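Local coordinates for d-3-phosphoglycerate dehydrogenase oxidoreductase protein (Ralstonia solanacearum, PDB 3GG9) that probably acts as an NAD-dependent dehydrogenase of the D-isomer specific 2-hydroxyacid family, oxidising D-3-phosphoglycerate, at residues Gln41-Val46 with Leu66-Lys71; Val61-Leu66 with Thr95-Val100; Gly169-Leu174 with His222-Asp227; Leu321-Leu324 with Ser330-Asn333. One frame throughout, in Å; residues are numbered along the deposited sequence. Where two conformers were deposited one is given.

Contact 1 of 4, residues Gln41-Val46 with Leu66-Lys71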
loop_
_atom_site.group_PDB
_atom_site.type_symbol
_atom_site.label_atom_id
_atom_site.label_comp_id
_atom_site.label_asym_id
_atom_site.label_seq_id
_atom_site.Cartn_x
_atom_site.Cartn_y
_atom_site.Cartn_z
ATOM N N GLN A 41 7.324 27.648 26.654
ATOM C CA GLN A 41 8.045 27.644 25.377
ATOM C C GLN A 41 7.156 27.998 24.178
ATOM O O GLN A 41 7.594 28.683 23.249
ATOM C CB GLN A 41 8.673 26.271 25.133
ATOM C CG GLN A 41 9.903 25.925 25.954
ATOM C CD GLN A 41 10.439 24.519 25.649
ATOM O OE1 GLN A 41 11.603 24.219 25.922
ATOM N NE2 GLN A 41 9.587 23.656 25.083
ATOM N N LEU A 42 5.912 27.523 24.208
ATOM C CA LEU A 42 4.966 27.773 23.125
ATOM C C LEU A 42 4.492 29.224 23.113
ATOM O O LEU A 42 4.398 29.834 22.044
ATOM C CB LEU A 42 3.778 26.802 23.190
ATOM C CG LEU A 42 2.738 26.851 22.065
ATOM C CD1 LEU A 42 3.401 26.695 20.696
ATOM C CD2 LEU A 42 1.673 25.789 22.280
ATOM N N ALA A 43 4.206 29.768 24.295
ATOM C CA ALA A 43 3.806 31.174 24.424
ATOM C C ALA A 43 4.901 32.147 23.974
ATOM O O ALA A 43 4.604 33.159 23.343
ATOM C CB ALA A 43 3.358 31.482 25.829
ATOM N N ALA A 44 6.157 31.829 24.282
ATOM C CA ALA A 44 7.296 32.618 23.806
ATOM C C ALA A 44 7.454 32.533 22.287
ATOM O O ALA A 44 7.855 33.509 21.645
ATOM C CB ALA A 44 8.579 32.177 24.501
ATOM N N ARG A 45 7.125 31.371 21.720
ATOM C CA ARG A 45 7.254 31.180 20.280
ATOM C C ARG A 45 6.203 31.979 19.502
ATOM O O ARG A 45 6.511 32.531 18.455
ATOM C CB ARG A 45 7.231 29.692 19.907
ATOM C CG ARG A 45 8.328 29.282 18.917
ATOM C CD ARG A 45 9.684 29.133 19.611
ATOM N NE ARG A 45 10.766 28.782 18.698
ATOM C CZ ARG A 45 11.504 29.656 18.020
ATOM N NH1 ARG A 45 11.286 30.960 18.137
ATOM N NH2 ARG A 45 12.463 29.222 17.212
ATOM N N VAL A 46 4.988 32.083 20.036
ATOM C CA VAL A 46 3.907 32.824 19.354
ATOM C C VAL A 46 3.480 34.152 20.038
ATOM O O VAL A 46 2.345 34.621 19.884
ATOM C CB VAL A 46 2.674 31.911 19.052
ATOM C CG1 VAL A 46 3.067 30.780 18.103
ATOM C CG2 VAL A 46 2.045 31.338 20.329
ATOM N N LEU A 66 -3.709 30.700 26.670
ATOM C CA LEU A 66 -4.390 31.955 26.339
ATOM C C LEU A 66 -4.089 33.096 27.327
ATOM O O LEU A 66 -4.061 34.268 26.934
ATOM C CB LEU A 66 -5.893 31.732 26.195
ATOM C CG LEU A 66 -6.280 30.803 25.040
ATOM C CD1 LEU A 66 -7.671 30.247 25.239
ATOM C CD2 LEU A 66 -6.164 31.498 23.675
ATOM N N ASP A 67 -3.860 32.734 28.595
ATOM C CA ASP A 67 -3.409 33.663 29.644
ATOM C C ASP A 67 -2.076 34.312 29.302
ATOM O O ASP A 67 -1.814 35.446 29.701
ATOM C CB ASP A 67 -3.248 32.934 30.985
ATOM C CG ASP A 67 -4.573 32.541 31.613
ATOM O OD1 ASP A 67 -4.555 31.651 32.494
ATOM O OD2 ASP A 67 -5.625 33.102 31.237
ATOM N N ARG A 68 -1.236 33.586 28.570
ATOM C CA ARG A 68 0.093 34.064 28.206
ATOM C C ARG A 68 0.181 34.714 26.824
ATOM O O ARG A 68 1.280 35.024 26.359
ATOM C CB ARG A 68 1.092 32.922 28.290
ATOM C CG ARG A 68 1.453 32.493 29.698
ATOM C CD ARG A 68 2.654 31.552 29.638
ATOM N NE ARG A 68 3.076 30.929 30.900
ATOM C CZ ARG A 68 2.286 30.367 31.817
ATOM N NH1 ARG A 68 0.962 30.311 31.677
ATOM N NH2 ARG A 68 2.842 29.843 32.901
ATOM N N LEU A 69 -0.964 34.921 26.172
ATOM C CA LEU A 69 -0.976 35.473 24.811
ATOM C C LEU A 69 -1.896 36.691 24.643
ATOM O O LEU A 69 -2.998 36.573 24.100
ATOM C CB LEU A 69 -1.339 34.388 23.782
ATOM C CG LEU A 69 -0.441 33.163 23.569
ATOM C CD1 LEU A 69 -1.047 32.256 22.480
ATOM C CD2 LEU A 69 0.996 33.561 23.229
ATOM N N PRO A 70 -1.433 37.877 25.084
ATOM C CA PRO A 70 -2.270 39.079 25.016
ATOM C C PRO A 70 -2.650 39.542 23.594
ATOM O O PRO A 70 -3.748 40.084 23.399
ATOM C CB PRO A 70 -1.412 40.141 25.720
ATOM C CG PRO A 70 -0.019 39.650 25.619
ATOM C CD PRO A 70 -0.104 38.160 25.668
ATOM N N LYS A 71 -1.779 39.302 22.611
ATOM C CA LYS A 71 -2.001 39.836 21.260
ATOM C C LYS A 71 -2.906 38.986 20.361
ATOM O O LYS A 71 -3.293 39.433 19.274
ATOM C CB LYS A 71 -0.664 40.116 20.564
ATOM C CG LYS A 71 0.337 40.839 21.446
ATOM C CD LYS A 71 1.091 41.906 20.688
ATOM C CE LYS A 71 1.931 42.753 21.633
ATOM N NZ LYS A 71 1.127 43.277 22.781
HETATM O O HOH W 1 3.697 35.531 25.250
#
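Leu69 presses its isobutyl end against the last turn of helix 39-45, and most of the close packing in this contact is concentrated there. Leu69 CD2 lies 3.6 Å from the carbonyl oxygen Ala43 O and 3.8 Å from Val46 CG2, so one methyl group meets both the helix backbone and a buried valine. The Val46 and Leu69 side chains cross obliquely, and the other leucine methyl, Leu69 CD1, also rests against Val46 CG2, at 3.9 Å. Arg68 is exposed, and its contact thins out along the chain. Arg68 CB still comes within 3.6 Å of Ala43 CB, and CD passes the same methyl before the extended chain carries the guanidinium beyond the contact, where NH1 makes a weak hydrogen bond to Gln64 O. A water also bridges the backbones, donating to Ala43 O at 3.2 Å and to Arg68 O at 2.7 Å; it thereby joins two carbonyls that could not bond to each other. A type I turn from Leu66 to Leu69 brings the two touching residues round to the helix. Among the neighbours, Leu65 of helix 63-66 packs against Leu42 and Ala43, and the chain beyond Lys71 runs on into strand 74-77.

Contact 2 of 4, residues Val61-Leu66 with Thr95-Val100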
loop_
_atom_site.group_PDB
_atom_site.type_symbol
_atom_site.label_atom_id
_atom_site.label_comp_id
_atom_site.label_asym_id
_atom_site.label_seq_id
_atom_site.Cartn_x
_atom_site.Cartn_y
_atom_site.Cartn_z
ATOM N N VAL A 61 -4.976 24.062 22.595
ATOM C CA VAL A 61 -5.026 25.434 23.077
ATOM C C VAL A 61 -5.779 25.460 24.404
ATOM O O VAL A 61 -7.000 25.267 24.456
ATOM C CB VAL A 61 -5.635 26.389 22.015
ATOM C CG1 VAL A 61 -5.937 27.768 22.605
ATOM C CG2 VAL A 61 -4.675 26.527 20.831
ATOM N N THR A 62 -5.010 25.663 25.473
ATOM C CA THR A 62 -5.510 25.675 26.846
ATOM C C THR A 62 -5.755 27.112 27.336
ATOM O O THR A 62 -5.214 28.067 26.765
ATOM C CB THR A 62 -4.488 25.007 27.787
ATOM O OG1 THR A 62 -3.278 25.773 27.793
ATOM C CG2 THR A 62 -4.164 23.561 27.349
ATOM N N ARG A 63 -6.559 27.256 28.395
ATOM C CA ARG A 63 -6.712 28.534 29.115
ATOM C C ARG A 63 -5.362 29.085 29.582
ATOM O O ARG A 63 -5.120 30.293 29.479
ATOM C CB ARG A 63 -7.660 28.385 30.318
ATOM C CG ARG A 63 -8.053 29.721 30.986
ATOM C CD ARG A 63 -9.101 29.565 32.097
ATOM N NE ARG A 63 -10.451 29.302 31.591
ATOM C CZ ARG A 63 -11.329 30.238 31.222
ATOM N NH1 ARG A 63 -12.525 29.871 30.780
ATOM N NH2 ARG A 63 -11.025 31.533 31.282
ATOM N N GLN A 64 -4.493 28.196 30.068
ATOM C CA GLN A 64 -3.174 28.594 30.558
ATOM C C GLN A 64 -2.284 29.161 29.449
ATOM O O GLN A 64 -1.424 30.011 29.710
ATOM C CB GLN A 64 -2.475 27.451 31.321
ATOM C CG GLN A 64 -3.099 26.054 31.172
ATOM C CD GLN A 64 -4.364 25.857 32.005
ATOM O OE1 GLN A 64 -5.385 25.390 31.498
ATOM N NE2 GLN A 64 -4.301 26.225 33.282
ATOM N N LEU A 65 -2.498 28.698 28.221
ATOM C CA LEU A 65 -1.799 29.248 27.077
ATOM C C LEU A 65 -2.378 30.613 26.735
ATOM O O LEU A 65 -1.627 31.571 26.561
ATOM C CB LEU A 65 -1.865 28.297 25.877
ATOM C CG LEU A 65 -1.188 28.796 24.597
ATOM C CD1 LEU A 65 0.338 28.890 24.768
ATOM C CD2 LEU A 65 -1.600 27.907 23.414
ATOM N N LEU A 66 -3.709 30.700 26.670
ATOM C CA LEU A 66 -4.390 31.955 26.339
ATOM C C LEU A 66 -4.089 33.096 27.327
ATOM O O LEU A 66 -4.061 34.268 26.934
ATOM C CB LEU A 66 -5.893 31.732 26.195
ATOM C CG LEU A 66 -6.280 30.803 25.040
ATOM C CD1 LEU A 66 -7.671 30.247 25.239
ATOM C CD2 LEU A 66 -6.164 31.498 23.675
ATOM N N THR A 95 -13.567 32.402 24.193
ATOM C CA THR A 95 -14.689 33.324 24.291
ATOM C C THR A 95 -14.463 34.368 25.401
ATOM O O THR A 95 -14.776 35.541 25.207
ATOM C CB THR A 95 -16.013 32.559 24.494
ATOM O OG1 THR A 95 -16.209 31.653 23.401
ATOM C CG2 THR A 95 -17.188 33.507 24.560
ATOM N N ASP A 96 -13.875 33.935 26.525
ATOM C CA ASP A 96 -13.496 34.819 27.645
ATOM C C ASP A 96 -12.482 35.895 27.259
ATOM O O ASP A 96 -12.564 37.034 27.736
ATOM C CB ASP A 96 -12.930 34.003 28.822
ATOM C CG ASP A 96 -14.005 33.262 29.605
ATOM O OD1 ASP A 96 -15.211 33.525 29.386
ATOM O OD2 ASP A 96 -13.643 32.403 30.441
ATOM N N LYS A 97 -11.527 35.530 26.401
ATOM C CA LYS A 97 -10.503 36.467 25.944
ATOM C C LYS A 97 -10.959 37.258 24.718
ATOM O O LYS A 97 -10.247 38.144 24.251
ATOM C CB LYS A 97 -9.187 35.742 25.632
ATOM C CG LYS A 97 -8.610 34.901 26.778
ATOM C CD LYS A 97 -7.813 35.732 27.780
ATOM C CE LYS A 97 -7.031 34.837 28.737
ATOM N NZ LYS A 97 -7.900 33.925 29.539
ATOM N N GLY A 98 -12.140 36.944 24.198
ATOM C CA GLY A 98 -12.598 37.537 22.943
ATOM C C GLY A 98 -11.725 37.112 21.766
ATOM O O GLY A 98 -11.473 37.901 20.858
ATOM N N VAL A 99 -11.240 35.870 21.813
ATOM C CA VAL A 99 -10.485 35.250 20.717
ATOM C C VAL A 99 -11.461 34.429 19.883
ATOM O O VAL A 99 -12.073 33.488 20.408
ATOM C CB VAL A 99 -9.349 34.350 21.263
ATOM C CG1 VAL A 99 -8.695 33.524 20.134
ATOM C CG2 VAL A 99 -8.303 35.202 21.959
ATOM N N VAL A 100 -11.641 34.795 18.608
ATOM C CA VAL A 100 -12.553 34.036 17.755
ATOM C C VAL A 100 -11.893 32.783 17.201
ATOM O O VAL A 100 -10.737 32.808 16.780
ATOM C CB VAL A 100 -13.238 34.874 16.615
ATOM C CG1 VAL A 100 -14.174 35.907 17.211
ATOM C CG2 VAL A 100 -12.222 35.522 15.693
#
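Arg63 and Asp96 join two helices of a flavodoxin-like parallel alpha/beta domain, near the capped start of helix 63-66 and the Schellman end of helix 91-97. Arg63 grips end-on with NH1 and NH2, at 2.8 Å and 2.9 Å, and both nitrogens donate to the same atom, Asp96 OD2. That oxygen lies nearly in the guanidinium plane, but the carboxylate is turned 47° from it, and the oxygen is met on its anti side. Because NH1 and NH2 converge on one atom, neither bond is straight (147° at NH1). A turn at chi3 (-74°) in Arg63 swings the guanidinium across to the aspartate. Lys97 NZ lies 4.3 Å from Arg63 NH2, a like-charge approach probably eased by Asp96 on one cation and by a salt bridge from Lys97 to Asp67 on the other. Each helix end has a capping bond as well: Leu65 N donates to Thr62 OG1 at the N-cap, and Gly98 N, on a residue with positive phi, reaches back to Thr95 O. Thr95 OG1 is bonded to Leu91 O and Asn333 ND2. Between the helices Lys97, bent at chi2 and chi4, sets Lys97 CE 3.5 Å from Leu66 O.

Contact 3 of 4, residues Gly169-Leu174 with His222-Asp227. With SO4 (sulfate ion), chain F; SO4 (sulfate ion), chain E.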
loop_
_atom_site.group_PDB
_atom_site.type_symbol
_atom_site.label_atom_id
_atom_site.label_comp_id
_atom_site.label_asym_id
_atom_site.label_seq_id
_atom_site.Cartn_x
_atom_site.Cartn_y
_atom_site.Cartn_z
ATOM N N GLY A 169 -19.439 6.274 9.254
ATOM C CA GLY A 169 -19.527 7.701 8.913
ATOM C C GLY A 169 -19.018 7.861 7.482
ATOM O O GLY A 169 -18.946 6.897 6.749
ATOM N N LYS A 170 -18.647 9.069 7.086
ATOM C CA LYS A 170 -18.164 9.300 5.713
ATOM C C LYS A 170 -16.896 8.498 5.339
ATOM O O LYS A 170 -16.804 7.979 4.235
ATOM C CB LYS A 170 -17.942 10.792 5.481
ATOM C CG LYS A 170 -19.219 11.608 5.449
ATOM C CD LYS A 170 -18.867 13.075 5.290
ATOM C CE LYS A 170 -19.998 13.994 5.734
ATOM N NZ LYS A 170 -19.475 15.376 5.970
ATOM N N ILE A 171 -15.924 8.402 6.251
ATOM C CA ILE A 171 -14.728 7.589 5.995
ATOM C C ILE A 171 -15.021 6.089 5.917
ATOM O O ILE A 171 -14.590 5.427 4.978
ATOM C CB ILE A 171 -13.578 7.884 7.020
ATOM C CG1 ILE A 171 -13.285 9.375 6.980
ATOM C CG2 ILE A 171 -12.282 7.108 6.635
ATOM C CD1 ILE A 171 -12.279 9.873 7.974
ATOM N N GLY A 172 -15.783 5.568 6.874
ATOM C CA GLY A 172 -16.160 4.160 6.881
ATOM C C GLY A 172 -16.883 3.728 5.619
ATOM O O GLY A 172 -16.684 2.630 5.128
ATOM N N GLN A 173 -17.705 4.626 5.098
ATOM C CA GLN A 173 -18.520 4.370 3.897
ATOM C C GLN A 173 -17.629 4.215 2.661
ATOM O O GLN A 173 -17.829 3.305 1.853
ATOM C CB GLN A 173 -19.485 5.518 3.727
ATOM C CG GLN A 173 -20.259 5.499 2.411
ATOM C CD GLN A 173 -21.349 6.535 2.384
ATOM O OE1 GLN A 173 -21.402 7.426 3.243
ATOM N NE2 GLN A 173 -22.239 6.424 1.400
ATOM N N LEU A 174 -16.628 5.079 2.537
ATOM C CA LEU A 174 -15.669 4.970 1.422
ATOM C C LEU A 174 -14.853 3.683 1.483
ATOM O O LEU A 174 -14.650 2.984 0.474
ATOM C CB LEU A 174 -14.759 6.188 1.395
ATOM C CG LEU A 174 -15.408 7.517 0.968
ATOM C CD1 LEU A 174 -14.396 8.654 1.000
ATOM C CD2 LEU A 174 -16.092 7.430 -0.415
ATOM N N HIS A 222 -13.390 3.219 12.143
ATOM C CA HIS A 222 -13.714 4.568 11.690
ATOM C C HIS A 222 -14.700 5.302 12.587
ATOM O O HIS A 222 -15.850 5.537 12.213
ATOM C CB HIS A 222 -14.197 4.495 10.264
ATOM C CG HIS A 222 -13.195 3.864 9.364
ATOM N ND1 HIS A 222 -12.065 4.527 8.948
ATOM C CD2 HIS A 222 -13.105 2.609 8.874
ATOM C CE1 HIS A 222 -11.338 3.713 8.207
ATOM N NE2 HIS A 222 -11.943 2.542 8.155
ATOM N N LEU A 223 -14.224 5.682 13.766
ATOM C CA LEU A 223 -15.055 6.325 14.783
ATOM C C LEU A 223 -14.410 7.630 15.206
ATOM O O LEU A 223 -13.186 7.737 15.234
ATOM C CB LEU A 223 -15.176 5.418 16.016
ATOM C CG LEU A 223 -15.795 4.027 15.876
ATOM C CD1 LEU A 223 -15.571 3.202 17.135
ATOM C CD2 LEU A 223 -17.293 4.153 15.570
ATOM N N ARG A 224 -15.234 8.616 15.532
ATOM C CA ARG A 224 -14.773 9.840 16.160
ATOM C C ARG A 224 -14.602 9.534 17.641
ATOM O O ARG A 224 -15.336 8.691 18.202
ATOM C CB ARG A 224 -15.779 10.980 15.950
ATOM C CG ARG A 224 -15.984 11.401 14.471
ATOM C CD ARG A 224 -14.962 12.442 14.007
ATOM N NE ARG A 224 -14.850 12.503 12.545
ATOM C CZ ARG A 224 -13.883 13.128 11.863
ATOM N NH1 ARG A 224 -13.902 13.110 10.539
ATOM N NH2 ARG A 224 -12.894 13.772 12.485
ATOM N N LEU A 225 -13.621 10.190 18.255
ATOM C CA LEU A 225 -13.351 10.020 19.686
ATOM C C LEU A 225 -14.238 10.949 20.524
ATOM O O LEU A 225 -14.242 12.168 20.325
ATOM C CB LEU A 225 -11.881 10.287 20.011
ATOM C CG LEU A 225 -11.437 9.957 21.449
ATOM C CD1 LEU A 225 -11.703 8.516 21.810
ATOM C CD2 LEU A 225 -9.974 10.304 21.642
ATOM N N ASN A 226 -14.986 10.343 21.439
ATOM C CA ASN A 226 -15.836 11.044 22.402
ATOM C C ASN A 226 -16.034 10.118 23.602
ATOM O O ASN A 226 -15.510 9.000 23.605
ATOM C CB ASN A 226 -17.184 11.459 21.770
ATOM C CG ASN A 226 -17.938 10.287 21.146
ATOM O OD1 ASN A 226 -18.051 9.224 21.742
ATOM N ND2 ASN A 226 -18.461 10.487 19.933
ATOM N N ASP A 227 -16.814 10.556 24.593
ATOM C CA ASP A 227 -17.018 9.775 25.832
ATOM C C ASP A 227 -17.661 8.412 25.615
ATOM O O ASP A 227 -17.420 7.474 26.379
ATOM C CB ASP A 227 -17.818 10.574 26.867
ATOM C CG ASP A 227 -17.039 11.747 27.423
ATOM O OD1 ASP A 227 -17.647 12.821 27.619
ATOM O OD2 ASP A 227 -15.819 11.606 27.662
HETATM S S SO4 F . -16.647 10.798 9.651
HETATM O O1 SO4 F . -15.889 11.924 9.115
HETATM O O2 SO4 F . -16.669 10.829 11.123
HETATM O O3 SO4 F . -18.023 10.926 9.159
HETATM O O4 SO4 F . -16.010 9.540 9.236
HETATM S S SO4 E . -11.683 16.940 9.754
HETATM O O1 SO4 E . -10.299 17.292 9.519
HETATM O O2 SO4 E . -12.471 18.138 9.970
HETATM O O3 SO4 E . -12.199 16.235 8.588
HETATM O O4 SO4 E . -11.729 16.070 10.929
HETATM O O HOH W 2 -16.529 6.801 9.703
#
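Ile171 and His222 meet at about a right angle, Ile171 CG2 lying 3.5 Å from His222 ND1, while Gly172, having no side chain, lets its CA come up to the same imidazole. Two residues on, Arg224 reaches toward a bound sulfate. With chi1 near -64°, Arg224 CG lies 3.5 Å from sulfate oxygen O2; the bend at chi2 (-86°) then carries CD along the same oxygen and brings Arg224 NE onto O2 at 2.9 Å. At the tip the guanidinium meets this sulfate edge-on: Arg224 NH1 donates to O1 at 2.7 Å in a nearly straight bond (175°). Arg224 NH2 turns instead to O4 of a second sulfate, 3.0 Å away, so all three nitrogens are engaged. The first sulfate is also held from the helix side, where Lys170 N gives to O3 at 2.9 Å and Ile171 N to O4 at 3.2 Å. A water donating to His222 O and that O4, and accepting from Gly172 N, bridges the segments. The helix N-terminus would also favour the anion. Both sulfates probably come from the crystallisation liquor. Gly169 and Gly172 fit a GxGxxG pattern, consistent with a Rossmann dinucleotide site, the first sulfate probably standing near where a cofactor phosphate would lie.

Contact 4 of 4, residues Leu321-Leu324 with Ser330-Asn333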
loop_
_atom_site.group_PDB
_atom_site.type_symbol
_atom_site.label_atom_id
_atom_site.label_comp_id
_atom_site.label_asym_id
_atom_site.label_seq_id
_atom_site.Cartn_x
_atom_site.Cartn_y
_atom_site.Cartn_z
ATOM N N LEU A 321 -9.219 35.989 6.092
ATOM C CA LEU A 321 -9.562 37.096 5.194
ATOM C C LEU A 321 -11.024 37.541 5.300
ATOM O O LEU A 321 -11.305 38.742 5.273
ATOM C CB LEU A 321 -9.232 36.777 3.732
ATOM C CG LEU A 321 -7.825 36.289 3.364
ATOM C CD1 LEU A 321 -7.680 36.220 1.856
ATOM C CD2 LEU A 321 -6.708 37.141 3.983
ATOM N N ASP A 322 -11.940 36.579 5.410
ATOM C CA ASP A 322 -13.373 36.863 5.511
ATOM C C ASP A 322 -13.714 37.563 6.823
ATOM O O ASP A 322 -14.564 38.440 6.837
ATOM C CB ASP A 322 -14.225 35.592 5.416
ATOM C CG ASP A 322 -14.243 34.969 4.033
ATOM O OD1 ASP A 322 -13.965 35.643 3.013
ATOM O OD2 ASP A 322 -14.567 33.768 3.974
ATOM N N ILE A 323 -13.055 37.167 7.915
ATOM C CA ILE A 323 -13.300 37.785 9.223
ATOM C C ILE A 323 -12.843 39.247 9.241
ATOM O O ILE A 323 -13.548 40.112 9.758
ATOM C CB ILE A 323 -12.699 36.937 10.391
ATOM C CG1 ILE A 323 -13.814 36.214 11.126
ATOM C CG2 ILE A 323 -11.966 37.774 11.421
ATOM C CD1 ILE A 323 -14.308 35.027 10.413
ATOM N N LEU A 324 -11.695 39.515 8.630
ATOM C CA LEU A 324 -11.166 40.874 8.541
ATOM C C LEU A 324 -12.041 41.805 7.697
ATOM O O LEU A 324 -11.889 43.024 7.764
ATOM C CB LEU A 324 -9.727 40.867 8.022
ATOM C CG LEU A 324 -8.678 40.168 8.888
ATOM C CD1 LEU A 324 -7.379 40.024 8.127
ATOM C CD2 LEU A 324 -8.451 40.892 10.211
ATOM N N SER A 330 -17.725 31.845 9.692
ATOM C CA SER A 330 -16.890 30.720 10.107
ATOM C C SER A 330 -16.571 30.693 11.596
ATOM O O SER A 330 -15.862 29.789 12.051
ATOM C CB SER A 330 -15.598 30.690 9.307
ATOM O OG SER A 330 -14.782 31.792 9.659
ATOM N N VAL A 331 -17.084 31.669 12.350
ATOM C CA VAL A 331 -16.822 31.740 13.801
ATOM C C VAL A 331 -17.551 30.619 14.534
ATOM O O VAL A 331 -18.762 30.489 14.419
ATOM C CB VAL A 331 -17.131 33.150 14.431
ATOM C CG1 VAL A 331 -16.746 33.176 15.924
ATOM C CG2 VAL A 331 -16.348 34.232 13.720
ATOM N N ALA A 332 -16.777 29.794 15.245
ATOM C CA ALA A 332 -17.301 28.691 16.039
ATOM C C ALA A 332 -17.983 29.206 17.304
ATOM O O ALA A 332 -19.030 28.690 17.692
ATOM C CB ALA A 332 -16.183 27.715 16.414
ATOM N N ASN A 333 -17.385 30.233 17.914
ATOM C CA ASN A 333 -17.826 30.790 19.195
ATOM C C ASN A 333 -18.311 32.245 19.068
ATOM O O ASN A 333 -17.638 33.165 19.529
ATOM C CB ASN A 333 -16.672 30.670 20.215
ATOM C CG ASN A 333 -15.407 31.433 19.788
ATOM O OD1 ASN A 333 -15.198 31.708 18.600
ATOM N ND2 ASN A 333 -14.570 31.798 20.766
#
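Ile323 meets Ser330 and Val331 through saturated carbon and one hydroxyl, so no flat group touches across the contact: the Asp322 carboxylate accepts from Gln318 NE2 through OD1, and the Asn333 amide is bonded to Val101 N through OD1 and to Val99 O and Thr95 OG1 through ND2. The contact is thus carried by the outer end of one isoleucine. Ile323 CD1 lies 3.4 Å from Ser330 OG and 4.0 Å from Val331 CG2, a single methyl reaching two residues of the returning chain, and Ile323 CG1 stays near the same methyl, Val331 CG2, at 4.1 Å. The isoleucine and valine side chains cross at about a right angle. At chi1 -105° Ile323 departs from a staggered rotamer, and chi2 (77°) then turns CD1 toward the serine. Leu102 of strand 100-102 touches all three residues, while backbone bonds tie Ser330 to Glu103 and Ala332 to Val101. Chemically the contact is weak and largely apolar, a small van der Waals seat where helix 306-324 leans on the chain that follows it; the polar ties of this chain run instead to strand 100-102 and to Glu103 just after it.

In the fold
Contacts 1, 2 and 4 gather on one domain, built round the five-stranded parallel sheet, whereas contact 3 lies in the seven-stranded NAD-binding domain. Contacts 1 and 2 have centres 10 Å apart, alternate along the chain and share Leu66; the Asp67-Lys97 salt bridge joins them, and helix 63-66 touches both helix 39-45 and helix 91-97. Contact 4, the last in sequence, comes back to the first domain: Asn333 probably hydrogen-bonds to Val99 and Thr95 of contact 2, whose centre is about 16 Å away. Contact 3 lies about 29 Å from contact 2, centre to centre. The chain thus leaves the first domain, builds the probable cofactor domain, and returns, as in this dehydrogenase family.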